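Local coordinates for charybdin (Charybdis maritima, PDB 2B7U), which belongs to the plant ribosome-inactivating protein family and folds as a single chain of mixed alpha and beta structure, at residues L62-R65 / G66-T69; Q126-D130 / I131-K135; A146-N150 / T151-A155; E199-W202 / V203-S206; V243-P247 / D248-P252. All blocks are in the same frame, centred on the assembly; numbering follows the deposited sequence.

Contact 1 of 5, residues L62-R65 / G66-T69; sequences LTFR and GQVT
Phe64 and Gln67 flank the two-residue loop of a beta hairpin: the chain reverses through a type I' turn with Arg65 and Gly66 at its corners, joining strand 56-64 to strand 67-74. The strand axes approach to 4.7 Å at 168°, which establishes the antiparallel sense.

Backbone hydrogen bonds come first. Phe64 N donates to Gln67 O at 2.8 Å in the plane of that carbonyl, whereas the return bond from Gln67 N reaches Phe64 O at 3.0 Å from well above the carbonyl plane. At the next hydrogen-bonded pair Leu62 and Thr69 exchange two bonds, both lying closer to the line of the acceptor C=O. Between them lies the non-hydrogen-bonded pair Thr63-Val68, where Thr63 CA approaches Gln67 O at 3.2 Å in a CA-H...O contact.

Side-chain packing is divided between the two faces. On one, Thr63 and Val68 stand side by side, with Thr63 OG1 3.5 Å from Val68 CG1 in the conformers modelled; each has an alternative. On the other, Leu62, Phe64, Gln67 and Thr69 project together. Gln67 CB lies 3.2 Å from Phe64 O, and its amide runs beside the Phe64 ring with the planes 37° apart. The Arg65 chain passes over a face of that ring, its CG 3.7 Å above the ring plane. Leu62, Phe64 and Thr69 touch helix 135-147, and Thr69 OG1 is hydrogen-bonded to Gln84 O.

The chemistry is consistent with a turn held mainly by main-chain bonds, while mainly apolar groups join one face to the helical part.

Contact 2 of 5, residues Q126-D130 / I131-K135; sequences QDILD and ISYNK
Ile128 O is shared by two donors from the following residues. Tyr133 OH gives it the shorter bond, 2.7 Å, from a position tilted 19° out of the carbonyl plane, and the oxygen lies at the edge of the Tyr133 ring, near its plane. Ile131 N supplies the second, a weak bond of 3.5 Å that is nonetheless fairly straight at 160°. Ile128 CG2 packs against the same hydroxyl, 3.6 Å from Tyr133 OH. Ile128 opens a short 3-10 segment, residues 128-130, within the loop that leads from helix 117-124 to helix 135-147; Asn134 ends the loop as the N-cap of the latter, its OD1 accepting from Ala137 N. Ile131 packs against the turn; its CG1, beside its own backbone N (chi1 -69°), comes within 3.4 Å of Asp127 O and 3.6 Å of Gln126 CD. Gln126 is extended across that methylene; its NE2 makes a weak bond to Asp130 O, while OE1 is taken by Arg156 NE. A water 2.8 Å from Ile131 O can donate to it, and more weakly to Leu129 O, though it has more acceptors in reach than protons. The Tyr133 ring also meets Phe178 and touches Ile159 and Gln163 of helix 151-170.

Contact 3 of 5, residues A146-N150 / T151-A155; sequences AVSTN and TRDRA
Asn150 and Asp153 make the innermost pair: Asn150 OD1 accepts from Asp153 N at 3.0 Å, on a lone pair in the amide carbonyl plane, with the N-H pointing at it at 163°. The Asn150 side chain reaches forward because CG is turned opposite the backbone N (chi1 180°), which carries OD1 over the first turn of the helix. The Asp153 carboxylate is held by another residue: Ser148 OG donates to Asp153 OD2 at 3.1 Å, using the carboxylate lone pair that faces away from OD1. The same hydroxyl accepts from Asn150 N at 3.1 Å, so the hydroxyl both donates and accepts, which probably steadies the main chain from which the Asn150 side chain springs.

The next shell is Arg154. Its extended chain runs back along the connection, CG passing 3.2 Å from Asn150 O, and NE donates to Ser148 O at 3.0 Å from a tilted position. Thr149 CA sits over one face of the guanidinium, 3.7 Å from NE. Asn150 O is meanwhile engaged by Arg154 N at 3.0 Å, the first regular helical bond here. Further out, Arg154 packs on Met85 and Leu111, and Thr151 and Ala155 touch helix 117-124.

Together the bonds define an ST turn at Ser148 running directly into an Asn N-cap, an arrangement that here makes the link between helix 135-147 and helix 151-170 and starts the latter.

Contact 4 of 5, residues E199-W202 / V203-S206; sequences EKNW and VRFS
Phe205 folds back under Asn201 at the start of helix 202-214, where a type I turn over Glu199-Trp202 leads in from helix 192-199. From CB outward, its side chain moves from one carbonyl to one methylene. CB lies 3.3 Å from Asn201 O and CG 3.2 Å from the same oxygen, which is already bound by Phe205 N at 2.7 Å. Beyond that the ring slides beneath Asn201 CB, which stands 3.4 Å above the ring plane and over its centre, only 12° from the ring normal: a CH-pi contact. At the tip, CZ is 3.5 Å from Asn201 CB. The torsion that leaves CG beside the backbone N (chi1 -71°) brings the ring to this position, and the Asn201 amide is inclined at 39° to it. Strand 223-225 is also in touch with the ring, through Gln223 and Ile225.

Two waters take the place of direct helical bonds at the turn: one joins Glu199 O to Val203 N, the other Lys200 O to Arg204 N. On the inner flank, Trp202 is hydrogen-bonded through NE1 to Ile242 O and forms a cation-pi contact with Arg170. Ser206 OG lies over a face of the Trp202 indole. Trp202 O is gripped twice, by Ser206 N and by Ser206 OG, each at 2.9 Å, the two donors arriving from opposite faces of the carbonyl plane.

Contact 5 of 5, residues V243-P247 / D248-P252; sequences VEQHP and DTRSP
His246 and Thr249 are joined at one carbonyl in a 3-10 turn near the C-terminal end of the chain. Among the hydrogen bonds, His246 O takes Thr249 OG1 at 2.6 Å, almost head-on to the carbonyl, and Thr249 N at 2.9 Å from above its plane. Thr249 OG1 can reach it because chi1 (63°) puts the hydroxyl between the backbone N and the carbonyl carbon. Arg250 N continues the turn with a bond to Pro247 O, again from above the carbonyl.

Side-chain polar links lie beside this. Arg250 NH1 donates to Gln245 OE1 at 2.9 Å in its own guanidinium plane but 36° out of the amide plane, the chain being bent at chi2 and chi3 to get there. One water bridges Gln245 OE1 to Thr249 OG1, 2.8 Å from the latter. The other end of the amide, NE2, is hydrogen-bonded to Leu46 O.

Packing contacts complete the set. The His246 ring brings its CD2 edge 3.0 Å from Asp248 N, and ring and carboxylate run side by side with planes 60° apart. Pro247 CD lies over a face of the ring, 3.3 Å above its plane.

Two donors on His246 O, with Gln245 OE1 linking guanidinium and water, are consistent with a turn tied together by local polar bonds, while Gln245 NE2 joins it to the loop at Leu46.

Overall arrangement
The five contacts follow one another in series from the N terminus; each closes a tight local turn, and none nests in or crosses another. Contact 1 turns the hairpin of strands 56-64 and 67-74. Contacts 2 and 3 then bound helix 135-147, at its start and at its passage into helix 151-170; contact 3 touches contact 1, Val68 O meeting Ala146 CB at 3.5 Å. Contact 4 links helix 192-199 to helix 202-214, and contact 5 turns the C-terminal region. These last two also touch, through Ser206 and Trp202 against Val243 and Glu244. Contacts 1 and 3 lie on the opposite side of the chain's centre from contacts 4 and 5.

Contact 1 of 5, residues L62-R65 / G66-T69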
# COMPACT_ATOMS: atom_id res chain seq x y z
N LEU A 62 10.90 6.62 7.24
CA LEU A 62 10.10 7.73 7.73
C LEU A 62 10.77 8.30 8.96
O LEU A 62 11.10 7.56 9.86
CB LEU A 62 8.70 7.26 8.10
CG LEU A 62 7.88 6.62 6.98
CD1 LEU A 62 6.54 6.12 7.54
CD2 LEU A 62 7.67 7.55 5.84
N THR A 63 10.93 9.61 8.98
CA THR A 63 11.65 10.26 10.07
C THR A 63 10.81 11.40 10.63
O THR A 63 10.13 12.12 9.89
CB THR A 63 12.99 10.79 9.57
OG1 THR A 63 13.84 9.69 9.20
CG2 THR A 63 13.65 11.58 10.62
N PHE A 64 10.87 11.57 11.95
CA PHE A 64 10.23 12.69 12.60
C PHE A 64 11.02 13.11 13.83
O PHE A 64 11.09 12.35 14.79
CB PHE A 64 8.82 12.32 13.05
CG PHE A 64 8.12 13.44 13.77
CD1 PHE A 64 7.92 14.65 13.15
CD2 PHE A 64 7.66 13.27 15.06
CE1 PHE A 64 7.29 15.69 13.82
CE2 PHE A 64 7.02 14.31 15.73
CZ PHE A 64 6.84 15.50 15.11
N ARG A 65 11.61 14.30 13.78
CA ARG A 65 12.34 14.87 14.93
C ARG A 65 13.33 13.87 15.55
O ARG A 65 13.35 13.67 16.76
CB ARG A 65 11.36 15.41 15.99
CG ARG A 65 10.54 16.57 15.48
CD ARG A 65 9.68 17.21 16.57
NE ARG A 65 9.02 18.39 16.03
CZ ARG A 65 7.84 18.88 16.44
NH1 ARG A 65 7.35 19.98 15.87
NH2 ARG A 65 7.15 18.29 17.42
N GLY A 66 14.13 13.24 14.71
CA GLY A 66 15.18 12.32 15.16
C GLY A 66 14.76 10.87 15.39
O GLY A 66 15.60 10.03 15.73
N GLN A 67 13.46 10.61 15.28
CA GLN A 67 12.87 9.30 15.42
C GLN A 67 12.70 8.72 14.04
O GLN A 67 12.30 9.43 13.13
CB GLN A 67 11.51 9.45 16.08
CG GLN A 67 11.58 10.13 17.43
CD GLN A 67 10.20 10.48 17.95
OE1 GLN A 67 9.63 11.52 17.58
NE2 GLN A 67 9.67 9.66 18.85
N VAL A 68 13.00 7.44 13.89
CA VAL A 68 13.01 6.85 12.55
C VAL A 68 12.51 5.42 12.58
O VAL A 68 12.74 4.66 13.52
CB VAL A 68 14.45 6.84 11.92
CG1 VAL A 68 15.10 8.17 12.06
CG2 VAL A 68 15.33 5.79 12.54
N THR A 69 11.81 5.07 11.52
CA THR A 69 11.54 3.68 11.25
C THR A 69 11.69 3.47 9.75
O THR A 69 11.59 4.39 8.97
CB THR A 69 10.16 3.26 11.77
OG1 THR A 69 10.02 1.84 11.64
CG2 THR A 69 9.05 3.97 11.04

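Contact 2 of 5, residues Q126-D130 / I131-K135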
# COMPACT_ATOMS: atom_id res chain seq x y z
N GLN A 126 -8.80 -2.16 17.21
CA GLN A 126 -9.36 -0.90 16.73
C GLN A 126 -9.64 -1.03 15.24
O GLN A 126 -8.82 -1.59 14.51
CB GLN A 126 -8.39 0.25 16.97
CG GLN A 126 -8.96 1.62 16.58
CD GLN A 126 -8.18 2.79 17.16
OE1 GLN A 126 -7.09 2.63 17.71
NE2 GLN A 126 -8.75 3.98 17.05
N ASP A 127 -10.79 -0.50 14.81
CA ASP A 127 -11.23 -0.58 13.41
C ASP A 127 -10.47 0.39 12.50
O ASP A 127 -10.12 1.50 12.92
CB ASP A 127 -12.73 -0.30 13.32
CG ASP A 127 -13.57 -1.32 14.09
OD1 ASP A 127 -14.58 -0.91 14.71
OD2 ASP A 127 -13.21 -2.53 14.07
N ILE A 128 -10.22 -0.02 11.26
CA ILE A 128 -9.52 0.82 10.28
C ILE A 128 -10.23 2.17 10.14
O ILE A 128 -9.57 3.21 10.04
CB ILE A 128 -9.36 0.11 8.90
CG1 ILE A 128 -8.02 -0.62 8.81
CG2 ILE A 128 -9.39 1.08 7.72
CD1 ILE A 128 -7.79 -1.60 9.88
N LEU A 129 -11.55 2.16 10.15
CA LEU A 129 -12.33 3.37 9.97
C LEU A 129 -12.37 4.27 11.21
O LEU A 129 -12.86 5.40 11.11
CB LEU A 129 -13.76 3.02 9.53
CG LEU A 129 -13.88 2.32 8.17
CD1 LEU A 129 -15.34 2.06 7.82
CD2 LEU A 129 -13.21 3.12 7.04
N ASP A 130 -11.84 3.81 12.34
CA ASP A 130 -11.88 4.58 13.59
C ASP A 130 -10.50 5.14 13.94
O ASP A 130 -10.30 5.69 15.03
CB ASP A 130 -12.42 3.70 14.73
CG ASP A 130 -13.93 3.46 14.62
OD1 ASP A 130 -14.66 4.30 14.04
OD2 ASP A 130 -14.40 2.42 15.14
N ILE A 131 -9.56 4.98 13.02
CA ILE A 131 -8.19 5.44 13.19
C ILE A 131 -8.01 6.74 12.41
O ILE A 131 -8.58 6.91 11.33
CB ILE A 131 -7.21 4.35 12.69
CG1 ILE A 131 -7.25 3.16 13.65
CG2 ILE A 131 -5.78 4.89 12.54
CD1 ILE A 131 -6.52 1.94 13.16
N SER A 132 -7.20 7.65 12.94
CA SER A 132 -6.98 8.93 12.28
C SER A 132 -5.77 8.87 11.38
O SER A 132 -4.77 8.23 11.73
CB SER A 132 -6.79 10.06 13.31
OG SER A 132 -6.55 11.29 12.63
N TYR A 133 -5.86 9.54 10.22
CA TYR A 133 -4.82 9.48 9.19
C TYR A 133 -4.34 10.86 8.77
O TYR A 133 -4.24 11.16 7.59
CB TYR A 133 -5.33 8.74 7.97
CG TYR A 133 -5.81 7.36 8.28
CD1 TYR A 133 -7.16 7.03 8.24
CD2 TYR A 133 -4.92 6.36 8.60
CE1 TYR A 133 -7.58 5.75 8.53
CE2 TYR A 133 -5.33 5.09 8.87
CZ TYR A 133 -6.67 4.78 8.83
OH TYR A 133 -7.07 3.51 9.13
N ASN A 134 -4.07 11.71 9.74
CA ASN A 134 -3.53 13.03 9.43
C ASN A 134 -2.03 13.07 9.75
O ASN A 134 -1.42 12.05 10.10
CB ASN A 134 -4.33 14.13 10.13
CG ASN A 134 -4.27 14.05 11.63
OD1 ASN A 134 -3.54 13.25 12.21
ND2 ASN A 134 -5.03 14.93 12.29
N LYS A 135 -1.42 14.25 9.64
CA LYS A 135 0.01 14.39 9.89
C LYS A 135 0.37 14.03 11.33
O LYS A 135 1.37 13.37 11.59
CB LYS A 135 0.44 15.83 9.58
CG LYS A 135 1.90 16.13 9.72
CD LYS A 135 2.15 17.57 9.34
CE LYS A 135 3.59 17.99 9.50
NZ LYS A 135 3.79 19.41 9.01
O HOH W 1 -10.66 6.48 9.48

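Contact 3 of 5, residues A146-N150 / T151-A155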
# COMPACT_ATOMS: atom_id res chain seq x y z
N ALA A 146 9.33 3.24 16.06
CA ALA A 146 10.74 3.39 16.45
C ALA A 146 11.08 2.60 17.73
O ALA A 146 12.16 2.02 17.83
CB ALA A 146 11.09 4.85 16.63
N VAL A 147 10.16 2.55 18.69
CA VAL A 147 10.49 2.01 20.03
C VAL A 147 9.50 1.06 20.70
O VAL A 147 9.86 0.38 21.65
CB VAL A 147 10.75 3.16 21.04
CG1 VAL A 147 11.82 4.07 20.47
CG2 VAL A 147 9.46 3.92 21.37
N SER A 148 8.25 1.04 20.27
CA SER A 148 7.25 0.32 21.07
C SER A 148 7.39 -1.19 20.94
O SER A 148 7.66 -1.69 19.88
CB SER A 148 5.84 0.75 20.69
OG SER A 148 4.90 0.06 21.52
N THR A 149 7.20 -1.92 22.05
CA THR A 149 7.11 -3.39 21.99
C THR A 149 5.68 -3.88 22.22
O THR A 149 5.45 -5.07 22.43
CB THR A 149 8.03 -4.07 23.00
OG1 THR A 149 7.62 -3.72 24.33
CG2 THR A 149 9.47 -3.68 22.77
N ASN A 150 4.74 -2.95 22.18
CA ASN A 150 3.34 -3.23 22.46
C ASN A 150 2.63 -3.59 21.17
O ASN A 150 2.68 -2.84 20.19
CB ASN A 150 2.69 -2.01 23.09
CG ASN A 150 1.23 -2.24 23.41
OD1 ASN A 150 0.37 -1.88 22.62
ND2 ASN A 150 0.95 -2.86 24.55
N THR A 151 1.96 -4.73 21.15
CA THR A 151 1.29 -5.21 19.95
C THR A 151 0.28 -4.22 19.40
O THR A 151 0.26 -3.98 18.19
CB THR A 151 0.60 -6.56 20.21
OG1 THR A 151 1.61 -7.52 20.52
CG2 THR A 151 -0.18 -7.03 18.99
N ARG A 152 -0.60 -3.69 20.26
CA ARG A 152 -1.61 -2.70 19.81
C ARG A 152 -0.98 -1.49 19.12
O ARG A 152 -1.43 -1.08 18.04
CB ARG A 152 -2.45 -2.17 20.97
CG ARG A 152 -3.53 -3.06 21.48
CD ARG A 152 -4.67 -2.20 22.00
NE ARG A 152 -5.17 -2.63 23.30
CZ ARG A 152 -5.99 -1.92 24.06
NH1 ARG A 152 -6.41 -0.71 23.67
NH2 ARG A 152 -6.39 -2.40 25.24
N ASP A 153 0.03 -0.89 19.78
CA ASP A 153 0.72 0.30 19.26
C ASP A 153 1.34 -0.02 17.90
O ASP A 153 1.28 0.80 16.96
CB ASP A 153 1.87 0.73 20.17
CG ASP A 153 1.43 1.40 21.47
OD1 ASP A 153 0.27 1.80 21.61
OD2 ASP A 153 2.30 1.56 22.36
N ARG A 154 1.97 -1.19 17.80
CA ARG A 154 2.63 -1.57 16.55
C ARG A 154 1.62 -1.74 15.43
O ARG A 154 1.79 -1.19 14.33
CB ARG A 154 3.42 -2.86 16.71
CG ARG A 154 4.61 -2.76 17.65
CD ARG A 154 5.16 -4.15 17.94
NE ARG A 154 6.53 -4.07 18.44
CZ ARG A 154 7.33 -5.12 18.65
NH1 ARG A 154 6.89 -6.36 18.53
NH2 ARG A 154 8.59 -4.91 19.01
N ALA A 155 0.56 -2.49 15.71
CA ALA A 155 -0.45 -2.77 14.69
C ALA A 155 -1.17 -1.49 14.26
O ALA A 155 -1.39 -1.25 13.05
CB ALA A 155 -1.43 -3.79 15.20

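Contact 4 of 5, residues E199-W202 / V203-S206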
# COMPACT_ATOMS: atom_id res chain seq x y z
N GLU A 199 -10.29 0.05 -1.72
CA GLU A 199 -9.20 -0.75 -1.14
C GLU A 199 -9.42 -2.24 -1.28
O GLU A 199 -8.51 -2.96 -1.64
CB GLU A 199 -8.92 -0.37 0.30
CG GLU A 199 -8.46 1.06 0.46
CD GLU A 199 -8.09 1.45 1.87
OE1 GLU A 199 -8.16 0.59 2.79
OE2 GLU A 199 -7.72 2.63 2.05
N LYS A 200 -10.63 -2.69 -1.01
CA LYS A 200 -10.91 -4.12 -1.06
C LYS A 200 -10.90 -4.70 -2.46
O LYS A 200 -10.85 -5.93 -2.60
CB LYS A 200 -12.22 -4.43 -0.33
CG LYS A 200 -12.20 -4.37 1.22
CD LYS A 200 -11.01 -3.70 1.88
CE LYS A 200 -9.82 -4.64 2.04
NZ LYS A 200 -8.48 -3.95 1.84
N ASN A 201 -10.93 -3.82 -3.47
CA ASN A 201 -11.10 -4.24 -4.88
C ASN A 201 -9.86 -3.97 -5.74
O ASN A 201 -9.91 -4.13 -6.95
CB ASN A 201 -12.28 -3.52 -5.49
CG ASN A 201 -13.61 -4.02 -4.95
OD1 ASN A 201 -14.53 -3.24 -4.65
ND2 ASN A 201 -13.72 -5.33 -4.82
N TRP A 202 -8.77 -3.49 -5.14
CA TRP A 202 -7.57 -3.16 -5.95
C TRP A 202 -7.09 -4.34 -6.79
O TRP A 202 -6.76 -4.16 -7.95
CB TRP A 202 -6.41 -2.67 -5.09
CG TRP A 202 -5.19 -2.22 -5.86
CD1 TRP A 202 -5.11 -1.17 -6.71
CD2 TRP A 202 -3.91 -2.83 -5.84
NE1 TRP A 202 -3.83 -1.06 -7.22
CE2 TRP A 202 -3.07 -2.06 -6.67
CE3 TRP A 202 -3.37 -3.93 -5.15
CZ2 TRP A 202 -1.71 -2.36 -6.85
CZ3 TRP A 202 -2.01 -4.22 -5.32
CH2 TRP A 202 -1.21 -3.43 -6.15
N VAL A 203 -7.06 -5.51 -6.19
CA VAL A 203 -6.54 -6.69 -6.88
C VAL A 203 -7.49 -7.03 -8.04
O VAL A 203 -7.06 -7.26 -9.18
CB VAL A 203 -6.40 -7.88 -5.89
CG1 VAL A 203 -6.11 -9.13 -6.64
CG2 VAL A 203 -5.32 -7.57 -4.88
N ARG A 204 -8.79 -7.07 -7.75
CA ARG A 204 -9.81 -7.37 -8.77
C ARG A 204 -9.84 -6.32 -9.89
O ARG A 204 -9.89 -6.64 -11.08
CB ARG A 204 -11.18 -7.45 -8.12
CG ARG A 204 -11.52 -8.70 -7.40
CD ARG A 204 -13.06 -8.92 -7.52
NE ARG A 204 -13.77 -7.71 -7.14
CZ ARG A 204 -14.74 -7.09 -7.82
NH1 ARG A 204 -15.24 -7.57 -8.96
NH2 ARG A 204 -15.26 -5.98 -7.33
N PHE A 205 -9.84 -5.03 -9.52
CA PHE A 205 -9.84 -3.96 -10.52
C PHE A 205 -8.57 -4.00 -11.38
O PHE A 205 -8.65 -3.78 -12.61
CB PHE A 205 -9.91 -2.59 -9.82
CG PHE A 205 -11.24 -2.26 -9.18
CD1 PHE A 205 -11.33 -1.14 -8.34
CD2 PHE A 205 -12.38 -2.98 -9.42
CE1 PHE A 205 -12.55 -0.78 -7.77
CE2 PHE A 205 -13.60 -2.61 -8.83
CZ PHE A 205 -13.66 -1.51 -8.03
N SER A 206 -7.42 -4.25 -10.78
CA SER A 206 -6.18 -4.33 -11.56
C SER A 206 -6.31 -5.42 -12.60
O SER A 206 -5.92 -5.22 -13.75
CB SER A 206 -4.99 -4.62 -10.66
OG SER A 206 -4.70 -3.50 -9.83
O HOH W 2 -7.39 -5.56 -3.06
O HOH W 3 -9.66 -7.34 -4.94

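Contact 5 of 5, residues V243-P247 / D248-P252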
# COMPACT_ATOMS: atom_id res chain seq x y z
N VAL A 243 -1.17 -0.11 -10.91
CA VAL A 243 -1.91 -1.32 -11.25
C VAL A 243 -1.14 -2.59 -10.91
O VAL A 243 0.01 -2.72 -11.31
CB VAL A 243 -2.25 -1.32 -12.76
CG1 VAL A 243 -3.08 -2.52 -13.10
CG2 VAL A 243 -2.94 -0.01 -13.16
N GLU A 244 -1.76 -3.54 -10.19
CA GLU A 244 -1.12 -4.82 -9.92
C GLU A 244 -1.08 -5.67 -11.19
O GLU A 244 -1.98 -5.56 -12.01
CB GLU A 244 -1.92 -5.58 -8.85
CG GLU A 244 -1.13 -6.65 -8.22
CD GLU A 244 -1.91 -7.50 -7.27
OE1 GLU A 244 -2.98 -7.98 -7.64
OE2 GLU A 244 -1.40 -7.74 -6.14
N GLN A 245 -0.08 -6.53 -11.34
CA GLN A 245 0.06 -7.36 -12.56
C GLN A 245 0.10 -8.84 -12.22
O GLN A 245 1.16 -9.41 -12.01
CB GLN A 245 1.33 -6.97 -13.33
CG GLN A 245 1.39 -7.65 -14.69
CD GLN A 245 2.60 -7.29 -15.52
OE1 GLN A 245 2.61 -7.62 -16.71
NE2 GLN A 245 3.62 -6.62 -14.93
N HIS A 246 -1.08 -9.46 -12.16
CA HIS A 246 -1.19 -10.89 -11.92
C HIS A 246 -0.75 -11.68 -13.18
O HIS A 246 -1.05 -11.29 -14.30
CB HIS A 246 -2.63 -11.22 -11.54
CG HIS A 246 -2.82 -12.62 -11.06
ND1 HIS A 246 -3.00 -12.94 -9.73
CD2 HIS A 246 -2.83 -13.79 -11.73
CE1 HIS A 246 -3.11 -14.25 -9.61
NE2 HIS A 246 -3.02 -14.79 -10.81
N PRO A 247 0.01 -12.78 -13.00
CA PRO A 247 0.43 -13.61 -14.15
C PRO A 247 -0.68 -14.08 -15.10
O PRO A 247 -0.43 -14.27 -16.28
CB PRO A 247 1.08 -14.83 -13.50
CG PRO A 247 1.57 -14.32 -12.22
CD PRO A 247 0.58 -13.29 -11.74
N ASP A 248 -1.88 -14.31 -14.58
CA ASP A 248 -3.02 -14.67 -15.43
C ASP A 248 -3.30 -13.63 -16.52
O ASP A 248 -3.89 -13.96 -17.54
CB ASP A 248 -4.29 -14.88 -14.62
CG ASP A 248 -4.26 -16.14 -13.75
OD1 ASP A 248 -5.25 -16.32 -12.99
OD2 ASP A 248 -3.30 -16.94 -13.80
N THR A 249 -2.89 -12.38 -16.32
CA THR A 249 -3.12 -11.34 -17.33
C THR A 249 -2.26 -11.54 -18.58
O THR A 249 -2.54 -10.91 -19.64
CB THR A 249 -2.90 -9.93 -16.74
OG1 THR A 249 -1.54 -9.79 -16.34
CG2 THR A 249 -3.82 -9.68 -15.56
N ARG A 250 -1.25 -12.40 -18.47
CA ARG A 250 -0.30 -12.69 -19.56
C ARG A 250 -0.60 -14.06 -20.18
O ARG A 250 0.14 -14.48 -21.09
CB ARG A 250 1.14 -12.67 -19.04
CG ARG A 250 1.38 -11.75 -17.88
CD ARG A 250 2.21 -10.58 -18.23
NE ARG A 250 3.55 -11.02 -18.58
CZ ARG A 250 4.64 -10.26 -18.58
NH1 ARG A 250 4.62 -9.00 -18.21
NH2 ARG A 250 5.78 -10.80 -18.95
N SER A 251 -1.60 -14.77 -19.67
CA SER A 251 -2.02 -16.04 -20.28
C SER A 251 -2.47 -15.75 -21.72
O SER A 251 -2.93 -14.65 -22.04
CB SER A 251 -3.16 -16.74 -19.50
OG SER A 251 -2.72 -17.42 -18.30
N PRO A 252 -2.34 -16.73 -22.61
CA PRO A 252 -2.84 -16.46 -23.94
C PRO A 252 -4.32 -16.05 -23.93
O PRO A 252 -5.12 -16.64 -23.21
CB PRO A 252 -2.66 -17.79 -24.68
CG PRO A 252 -1.78 -18.60 -23.86
CD PRO A 252 -1.72 -18.06 -22.48
O HOH W 4 0.11 -8.12 -17.94